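Local structure of CIR protein (Plasmodium chabaudi chabaudi, 6ZYV) at residues A[8-13]-A[71-76]; A[65-70]-A[122-127]. The protein is of unknown function but belongs to the Plasmodium-interspersed repeat (PIR) variant antigens, a family probably presented by infected red blood cells. The protein carries 5 engineered substitutions. All blocks are in the same frame, centred on the assembly; numbering follows the deposited sequence.

Helix 55-71 ties the two contacts together: its 65-70 portion packs on 122-127 in contact 2, and the chain leaving it, 71-76, meets the start of helix 8-20 in contact 1. The contact centres lie about 14 Å apart, and in chain order their segments alternate. The two contacts also touch each other directly. Phe70 CE1 sits 3.8 Å from Val11 CA, so the ring of the last residue of 65-70 packs against helix 8-20, and Glu71 OE1 approaches His127 O at 4.3 Å, which is packing and not a bond. Both contacts are structural; neither is associated with a known ligand or active site.

Contact 1: A[8-13]-A[71-76]; sequences LKYVCK and EHICDD
The Tyr10 ring, the flat group that takes part here, meets Ile73 obliquely: CG2 of Ile73 stands 4.3 Å from CD2 of Tyr10, a placement that is neither a stack over the ring nor an approach in its plane. The closer touch is at the root of the side chain, where Tyr10 CB lies 3.7 Å from Ile73 CD1. Ile73 CG1 adds a looser approach to the same CB. The tyrosine bond from CA to CB points at the opposing loop, and with CG anti to the carbonyl carbon (chi1 -58°) the ring is set beside the backbone N.

One helical position further on, Val11 offers its CG2 methyl, 3.8 Å from Ile73 CD1. The Val11 and Ile73 side chains cross at about a right angle. Ile73 CD1 is thus shared, touching both Tyr10 CB and Val11 CG2. Its reach follows from the extended outer torsion (chi2 172°), which carries CD1 away from the loop backbone. No hydrogen bond joins the segments; the contact is apolar and small, burying 123 Å² in total, with Val11 on its buried side and Tyr10 on its exposed side.

Ile73 is presented by a type I beta turn from Glu71 to Cys74, in which it is the third residue; Cys74 N is hydrogen-bonded to Glu71 O (3.1 Å). Just beyond, the Cys74-Cys79 disulfide closes a short loop, and His72 ND1 is hydrogen-bonded to Asp77 OD2.

In this all-helical fold the contact joins the first helix, 8-20, to the loop between helices 55-71 and 81-101. Ile73 also touches Tyr87 of helix 81-101, while helix 8-20 is fastened to helix 154-174 by the Cys12-Cys165 disulfide and by Leu8 packing on Phe161, Leu164 and Tyr168.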
loop_
_atom_site.group_PDB
_atom_site.type_symbol
_atom_site.label_atom_id
_atom_site.label_comp_id
_atom_site.label_asym_id
_atom_site.label_seq_id
_atom_site.Cartn_x
_atom_site.Cartn_y
_atom_site.Cartn_z
ATOM N N LEU A 8 8.863 -5.080 -0.755
ATOM C CA LEU A 8 7.525 -5.487 -1.199
ATOM C C LEU A 8 7.137 -6.867 -0.760
ATOM O O LEU A 8 5.958 -7.128 -0.576
ATOM C CB LEU A 8 7.284 -5.329 -2.705
ATOM C CG LEU A 8 7.025 -3.936 -3.230
ATOM C CD1 LEU A 8 6.528 -3.984 -4.626
ATOM C CD2 LEU A 8 5.970 -3.214 -2.430
ATOM N N LYS A 9 8.111 -7.738 -0.498
ATOM C CA LYS A 9 7.882 -9.073 0.041
ATOM C C LYS A 9 7.022 -8.984 1.329
ATOM O O LYS A 9 6.026 -9.689 1.452
ATOM C CB LYS A 9 9.245 -9.727 0.343
ATOM C CG LYS A 9 9.172 -11.097 0.986
ATOM C CD LYS A 9 10.577 -11.633 1.250
ATOM C CE LYS A 9 10.574 -13.035 1.829
ATOM N NZ LYS A 9 11.939 -13.461 2.254
ATOM N N TYR A 10 7.322 -7.993 2.177
ATOM C CA TYR A 10 6.624 -7.775 3.437
ATOM C C TYR A 10 5.435 -6.847 3.285
ATOM O O TYR A 10 4.399 -7.130 3.860
ATOM C CB TYR A 10 7.585 -7.252 4.519
ATOM C CG TYR A 10 8.733 -8.192 4.746
ATOM C CD1 TYR A 10 8.518 -9.464 5.249
ATOM C CD2 TYR A 10 10.027 -7.852 4.349
ATOM C CE1 TYR A 10 9.572 -10.348 5.437
ATOM C CE2 TYR A 10 11.079 -8.745 4.480
ATOM C CZ TYR A 10 10.855 -9.986 5.043
ATOM O OH TYR A 10 11.921 -10.849 5.190
ATOM N N VAL A 11 5.559 -5.763 2.505
ATOM C CA VAL A 11 4.464 -4.813 2.272
ATOM C C VAL A 11 3.241 -5.516 1.694
ATOM O O VAL A 11 2.134 -5.333 2.207
ATOM C CB VAL A 11 4.955 -3.657 1.379
ATOM C CG1 VAL A 11 3.806 -2.771 0.899
ATOM C CG2 VAL A 11 6.013 -2.833 2.096
ATOM N N CYS A 12 3.452 -6.380 0.676
ATOM C CA CYS A 12 2.381 -7.144 0.014
ATOM C C CYS A 12 1.708 -8.120 0.974
ATOM O O CYS A 12 0.487 -8.297 0.954
ATOM C CB CYS A 12 2.907 -7.850 -1.237
ATOM S SG CYS A 12 3.403 -6.723 -2.567
ATOM N N LYS A 13 2.500 -8.727 1.845
ATOM C CA LYS A 13 2.023 -9.663 2.853
ATOM C C LYS A 13 1.185 -8.926 3.894
ATOM O O LYS A 13 0.100 -9.376 4.232
ATOM C CB LYS A 13 3.262 -10.306 3.517
ATOM C CG LYS A 13 3.099 -11.705 4.060
ATOM C CD LYS A 13 4.407 -12.471 3.834
ATOM C CE LYS A 13 4.818 -13.387 4.951
ATOM N NZ LYS A 13 6.120 -14.049 4.628
ATOM N N GLU A 71 7.313 -0.071 9.427
ATOM C CA GLU A 71 8.491 0.444 10.133
ATOM C C GLU A 71 9.396 -0.737 10.619
ATOM O O GLU A 71 10.615 -0.593 10.666
ATOM C CB GLU A 71 8.050 1.322 11.319
ATOM C CG GLU A 71 9.192 1.946 12.102
ATOM C CD GLU A 71 8.824 2.611 13.422
ATOM O OE1 GLU A 71 7.835 2.194 14.067
ATOM O OE2 GLU A 71 9.551 3.546 13.822
ATOM N N HIS A 72 8.814 -1.911 10.913
ATOM C CA HIS A 72 9.595 -3.084 11.333
ATOM C C HIS A 72 10.546 -3.580 10.246
ATOM O O HIS A 72 11.485 -4.308 10.562
ATOM C CB HIS A 72 8.685 -4.254 11.712
ATOM C CG HIS A 72 7.812 -4.004 12.889
ATOM N ND1 HIS A 72 8.250 -3.264 13.969
ATOM C CD2 HIS A 72 6.563 -4.462 13.144
ATOM C CE1 HIS A 72 7.256 -3.289 14.841
ATOM N NE2 HIS A 72 6.214 -3.982 14.374
ATOM N N ILE A 73 10.275 -3.238 8.964
ATOM C CA ILE A 73 11.134 -3.608 7.848
ATOM C C ILE A 73 12.492 -2.893 7.970
ATOM O O ILE A 73 13.524 -3.467 7.619
ATOM C CB ILE A 73 10.441 -3.355 6.480
ATOM C CG1 ILE A 73 9.034 -4.006 6.434
ATOM C CG2 ILE A 73 11.316 -3.892 5.330
ATOM C CD1 ILE A 73 8.189 -3.617 5.164
ATOM N N CYS A 74 12.513 -1.685 8.525
ATOM C CA CYS A 74 13.742 -0.945 8.765
ATOM C C CYS A 74 14.562 -1.632 9.858
ATOM O O CYS A 74 13.985 -2.253 10.776
ATOM C CB CYS A 74 13.422 0.497 9.154
ATOM S SG CYS A 74 12.357 1.363 7.974
ATOM N N ASP A 75 15.902 -1.505 9.803
ATOM C CA ASP A 75 16.742 -2.059 10.854
ATOM C C ASP A 75 16.517 -1.293 12.141
ATOM O O ASP A 75 16.438 -0.066 12.109
ATOM C CB ASP A 75 18.220 -2.055 10.452
ATOM C CG ASP A 75 18.540 -3.139 9.438
ATOM O OD1 ASP A 75 17.863 -4.208 9.464
ATOM O OD2 ASP A 75 19.466 -2.930 8.619
ATOM N N ASP A 76 16.305 -2.042 13.254
ATOM C CA ASP A 76 15.987 -1.547 14.584
ATOM C C ASP A 76 14.785 -0.622 14.610
ATOM O O ASP A 76 14.721 0.253 15.471
ATOM C CB ASP A 76 17.205 -0.859 15.212
ATOM C CG ASP A 76 18.433 -1.724 15.336
ATOM O OD1 ASP A 76 18.327 -2.948 15.118
ATOM O OD2 ASP A 76 19.497 -1.182 15.669
#

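Contact 2: A[65-70]-A[122-127]. Engineered in segment 122-127: Ala125 (natural residue Thr).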
loop_
_atom_site.group_PDB
_atom_site.type_symbol
_atom_site.label_atom_id
_atom_site.label_comp_id
_atom_site.label_asym_id
_atom_site.label_seq_id
_atom_site.Cartn_x
_atom_site.Cartn_y
_atom_site.Cartn_z
ATOM N N TRP A 65 -1.830 -0.152 12.209
ATOM C CA TRP A 65 -1.188 -1.459 12.217
ATOM C C TRP A 65 -0.219 -1.605 11.008
ATOM O O TRP A 65 0.908 -2.029 11.203
ATOM C CB TRP A 65 -2.239 -2.581 12.225
ATOM C CG TRP A 65 -1.644 -3.955 12.294
ATOM C CD1 TRP A 65 -1.313 -4.658 13.418
ATOM C CD2 TRP A 65 -1.299 -4.786 11.183
ATOM N NE1 TRP A 65 -0.779 -5.878 13.071
ATOM C CE2 TRP A 65 -0.734 -5.969 11.701
ATOM C CE3 TRP A 65 -1.391 -4.636 9.799
ATOM C CZ2 TRP A 65 -0.317 -7.014 10.880
ATOM C CZ3 TRP A 65 -0.932 -5.649 8.990
ATOM C CH2 TRP A 65 -0.433 -6.836 9.530
ATOM N N LEU A 66 -0.636 -1.165 9.795
ATOM C CA LEU A 66 0.184 -1.180 8.589
ATOM C C LEU A 66 1.442 -0.399 8.766
ATOM O O LEU A 66 2.495 -0.918 8.458
ATOM C CB LEU A 66 -0.546 -0.582 7.359
ATOM C CG LEU A 66 -1.265 -1.510 6.393
ATOM C CD1 LEU A 66 -1.563 -0.759 5.073
ATOM C CD2 LEU A 66 -0.480 -2.830 6.170
ATOM N N LEU A 67 1.337 0.874 9.191
ATOM C CA LEU A 67 2.489 1.734 9.415
ATOM C C LEU A 67 3.437 1.144 10.436
ATOM O O LEU A 67 4.642 1.216 10.240
ATOM C CB LEU A 67 2.060 3.135 9.882
ATOM C CG LEU A 67 1.539 4.092 8.830
ATOM C CD1 LEU A 67 1.205 5.450 9.482
ATOM C CD2 LEU A 67 2.566 4.280 7.705
ATOM N N VAL A 68 2.905 0.560 11.520
ATOM C CA VAL A 68 3.739 -0.061 12.540
ATOM C C VAL A 68 4.520 -1.255 11.928
ATOM O O VAL A 68 5.736 -1.352 12.094
ATOM C CB VAL A 68 2.911 -0.453 13.780
ATOM C CG1 VAL A 68 3.689 -1.395 14.697
ATOM C CG2 VAL A 68 2.475 0.792 14.554
ATOM N N MET A 69 3.834 -2.102 11.155
ATOM C CA MET A 69 4.469 -3.241 10.501
ATOM C C MET A 69 5.497 -2.825 9.475
ATOM O O MET A 69 6.533 -3.452 9.399
ATOM C CB MET A 69 3.422 -4.136 9.821
ATOM C CG MET A 69 2.543 -4.858 10.788
ATOM S SD MET A 69 3.418 -5.966 11.918
ATOM C CE MET A 69 4.138 -7.148 10.738
ATOM N N PHE A 70 5.218 -1.796 8.664
ATOM C CA PHE A 70 6.154 -1.331 7.648
ATOM C C PHE A 70 7.432 -0.804 8.308
ATOM O O PHE A 70 8.521 -1.047 7.796
ATOM C CB PHE A 70 5.544 -0.219 6.761
ATOM C CG PHE A 70 4.419 -0.619 5.832
ATOM C CD1 PHE A 70 4.104 -1.955 5.629
ATOM C CD2 PHE A 70 3.647 0.346 5.194
ATOM C CE1 PHE A 70 3.051 -2.312 4.800
ATOM C CE2 PHE A 70 2.622 -0.016 4.329
ATOM C CZ PHE A 70 2.325 -1.335 4.136
ATOM N N THR A 122 -5.675 7.713 19.353
ATOM C CA THR A 122 -4.586 7.918 20.319
ATOM C C THR A 122 -3.346 7.027 20.063
ATOM O O THR A 122 -2.223 7.380 20.424
ATOM C CB THR A 122 -5.134 7.763 21.722
ATOM O OG1 THR A 122 -4.118 8.167 22.627
ATOM C CG2 THR A 122 -5.620 6.337 22.018
ATOM N N ASN A 123 -3.549 5.921 19.359
ATOM C CA ASN A 123 -2.523 4.953 19.002
ATOM C C ASN A 123 -1.605 5.377 17.871
ATOM O O ASN A 123 -0.548 4.779 17.677
ATOM C CB ASN A 123 -3.200 3.640 18.683
ATOM C CG ASN A 123 -3.853 3.085 19.919
ATOM O OD1 ASN A 123 -3.178 2.656 20.834
ATOM N ND2 ASN A 123 -5.166 3.115 19.998
ATOM N N TYR A 124 -2.011 6.405 17.111
ATOM C CA TYR A 124 -1.232 6.926 16.016
ATOM C C TYR A 124 -0.001 7.677 16.565
ATOM O O TYR A 124 1.118 7.408 16.137
ATOM C CB TYR A 124 -2.117 7.846 15.154
ATOM C CG TYR A 124 -1.398 8.444 13.974
ATOM C CD1 TYR A 124 -0.931 7.643 12.943
ATOM C CD2 TYR A 124 -1.214 9.813 13.871
ATOM C CE1 TYR A 124 -0.288 8.187 11.843
ATOM C CE2 TYR A 124 -0.576 10.373 12.769
ATOM C CZ TYR A 124 -0.106 9.555 11.762
ATOM O OH TYR A 124 0.546 10.081 10.674
ATOM N N ALA A 125 -0.200 8.580 17.535
ATOM C CA ALA A 125 0.921 9.316 18.125
ATOM C C ALA A 125 1.851 8.424 19.000
ATOM O O ALA A 125 3.071 8.630 18.996
ATOM C CB ALA A 125 0.405 10.490 18.942
ATOM N N SER A 126 1.290 7.415 19.695
ATOM C CA SER A 126 2.107 6.581 20.577
ATOM C C SER A 126 2.800 5.380 19.914
ATOM O O SER A 126 3.841 4.949 20.414
ATOM C CB SER A 126 1.310 6.124 21.799
ATOM O OG SER A 126 0.006 5.663 21.490
ATOM N N HIS A 127 2.250 4.830 18.826
ATOM C CA HIS A 127 2.844 3.651 18.199
ATOM C C HIS A 127 3.543 3.951 16.877
ATOM O O HIS A 127 4.544 3.290 16.564
ATOM C CB HIS A 127 1.818 2.521 18.088
ATOM C CG HIS A 127 1.416 2.050 19.454
ATOM N ND1 HIS A 127 2.389 1.790 20.409
ATOM C CD2 HIS A 127 0.205 1.821 20.004
ATOM C CE1 HIS A 127 1.745 1.457 21.508
ATOM N NE2 HIS A 127 0.442 1.384 21.304
#
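Leu67 and Val68 of helix 55-71 meet Tyr124 and His127 of the short helix 122-127, a helix-against-helix contact within the all-helical PIR ectodomain. It has two points of touch. At the more buried one, Leu67 CD1 comes to 3.9 Å from Tyr124 CE1 and lies in the plane of the ring, so the methyl meets an edge of the ring. Tyr124 has CG anti to its own N (chi1 -180°), which swings the ring from a flank of its helix towards Leu67. At the second point, Val68 CG2 is 3.8 Å from the carbonyl oxygen His127 O and 4.0 Å from His127 CB; the imidazole itself leads away from helix 55-71. No hydrogen bond crosses between the segments.

The next shell holds these groups in place. Tyr124 OH is hydrogen-bonded to Tyr114 OH, which gives the buried phenol a polar partner at the far end of the ring. Tyr136 of helix 134-149 touches both Leu67 and Tyr124, and Ala91 of helix 81-101 packs on Leu67. Tyr41 serves the other point of touch: it contacts Val68, and its ring meets that of His127 with the planes at about 80°.

Within helix 122-127, His127 N is hydrogen-bonded to Asn123 O. One turn of the same helix is also bridged by a side chain: Ser126 OG donates to Thr122 O at 3.0 Å, with OG tilted 28° from the carbonyl plane.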